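Local coordinates for protein glutathione S-transferase (Sphingomonas paucimobilis, PDB 1F2E) that binds glutathione and probably transfers it to electrophilic substrates, at residues Val168-Met172 and Ala173-Ala177. Numbering follows the deposited sequence.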
loop_
_atom_site.group_PDB
_atom_site.type_symbol
_atom_site.label_atom_id
_atom_site.label_comp_id
_atom_site.label_asym_id
_atom_site.label_seq_id
_atom_site.Cartn_x
_atom_site.Cartn_y
_atom_site.Cartn_z
ATOM N N VAL A 168 4.182 -18.106 13.652
ATOM C CA VAL A 168 4.477 -18.879 12.446
ATOM C C VAL A 168 5.925 -19.405 12.452
ATOM O O VAL A 168 6.485 -19.707 11.400
ATOM C CB VAL A 168 4.218 -18.061 11.151
ATOM C CG1 VAL A 168 2.732 -17.773 11.005
ATOM C CG2 VAL A 168 5.002 -16.760 11.177
ATOM N N GLY A 169 6.529 -19.487 13.642
ATOM C CA GLY A 169 7.872 -20.030 13.772
ATOM C C GLY A 169 9.091 -19.127 13.672
ATOM O O GLY A 169 10.197 -19.618 13.447
ATOM N N ILE A 170 8.912 -17.823 13.847
ATOM C CA ILE A 170 10.025 -16.883 13.759
ATOM C C ILE A 170 10.253 -16.246 15.122
ATOM O O ILE A 170 9.527 -15.340 15.526
ATOM C CB ILE A 170 9.723 -15.802 12.701
ATOM C CG1 ILE A 170 9.623 -16.462 11.322
ATOM C CG2 ILE A 170 10.808 -14.735 12.702
ATOM C CD1 ILE A 170 9.100 -15.543 10.238
ATOM N N ASP A 171 11.263 -16.732 15.832
ATOM C CA ASP A 171 11.572 -16.243 17.172
ATOM C C ASP A 171 11.911 -14.761 17.214
ATOM O O ASP A 171 12.946 -14.331 16.696
ATOM C CB ASP A 171 12.736 -17.036 17.769
ATOM C CG ASP A 171 12.920 -16.768 19.249
ATOM O OD1 ASP A 171 12.581 -15.656 19.712
ATOM O OD2 ASP A 171 13.419 -17.668 19.953
ATOM N N MET A 172 11.046 -13.982 17.850
ATOM C CA MET A 172 11.265 -12.547 17.955
ATOM C C MET A 172 12.430 -12.156 18.873
ATOM O O MET A 172 12.814 -10.981 18.935
ATOM C CB MET A 172 9.978 -11.867 18.419
ATOM C CG MET A 172 8.885 -11.818 17.349
ATOM S SD MET A 172 9.401 -10.910 15.848
ATOM C CE MET A 172 9.332 -9.237 16.443
ATOM N N ALA A 173 12.998 -13.128 19.589
ATOM C CA ALA A 173 14.124 -12.839 20.482
ATOM C C ALA A 173 15.330 -12.449 19.641
ATOM O O ALA A 173 16.314 -11.893 20.141
ATOM C CB ALA A 173 14.457 -14.051 21.334
ATOM N N ALA A 174 15.246 -12.744 18.353
ATOM C CA ALA A 174 16.317 -12.406 17.434
ATOM C C ALA A 174 16.334 -10.906 17.130
ATOM O O ALA A 174 17.353 -10.376 16.719
ATOM C CB ALA A 174 16.165 -13.211 16.137
ATOM N N TYR A 175 15.219 -10.214 17.339
ATOM C CA TYR A 175 15.169 -8.771 17.057
ATOM C C TYR A 175 14.888 -7.963 18.329
ATOM O O TYR A 175 13.758 -7.548 18.582
ATOM C CB TYR A 175 14.107 -8.503 15.989
ATOM C CG TYR A 175 14.173 -9.523 14.873
ATOM C CD1 TYR A 175 13.317 -10.624 14.857
ATOM C CD2 TYR A 175 15.163 -9.448 13.898
ATOM C CE1 TYR A 175 13.449 -11.636 13.898
ATOM C CE2 TYR A 175 15.308 -10.449 12.934
ATOM C CZ TYR A 175 14.447 -11.543 12.942
ATOM O OH TYR A 175 14.589 -12.536 11.995
ATOM N N PRO A 176 15.933 -7.728 19.141
ATOM C CA PRO A 176 15.873 -6.985 20.407
ATOM C C PRO A 176 15.238 -5.596 20.334
ATOM O O PRO A 176 14.431 -5.244 21.195
ATOM C CB PRO A 176 17.338 -6.924 20.844
ATOM C CG PRO A 176 17.937 -8.137 20.223
ATOM C CD PRO A 176 17.323 -8.125 18.847
ATOM N N ALA A 177 15.598 -4.808 19.325
ATOM C CA ALA A 177 15.034 -3.463 19.194
ATOM C C ALA A 177 13.528 -3.538 18.930
ATOM O O ALA A 177 12.753 -2.751 19.477
ATOM C CB ALA A 177 15.726 -2.699 18.069
#
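Asp171 grips Ala173 through its side chain and Ala174 through its backbone, holding the start of a 3-10 turn that leads into helix 176-185 of the C-terminal, all-helical domain of this glutathione S-transferase. The turn is defined by two i to i+3 bonds: Ala174 N donates to Asp171 O at 3.2 Å, and Tyr175 N donates to Met172 O at 3.0 Å. Both amides approach from above the carbonyl plane, the second 61° out of it, and neither lies on a carbonyl lone pair. Ahead of them, Ala173 N donates to Asp171 OD1 at 2.6 Å, a side-chain to i+2 amide bond that makes an Asx turn. With chi1 at -168°, Asp171 CG stands anti to its own N and beside the carbonyl carbon, which brings OD1 forward to Ala173 N; OD1 is met on its anti side, 31° out of the carboxylate plane.

Beneath the turn, three side chains gather round the Tyr175 ring. Ala174 CB lies over one face, offset toward the rim, while Ile170 CG2 reaches the ring edge near its plane, 4.2 Å from Tyr175 CE1. Met172, bent at chi2 and chi3, crosses the tyrosine at about a right angle in an oblique Met-aromatic contact, its SD 5.3 Å from the Tyr175 ring centroid and 4.0 Å from Tyr175 CD1.

Further out, Ile170 and Tyr175 both rest on Leu133 of helix 119-141, and Met172 touches Pro165 in the preceding loop. Tyr175 occupies the N-cap position of helix 176-185, and just beyond it Ala177 N makes a weak hydrogen bond to Asp137 OD2.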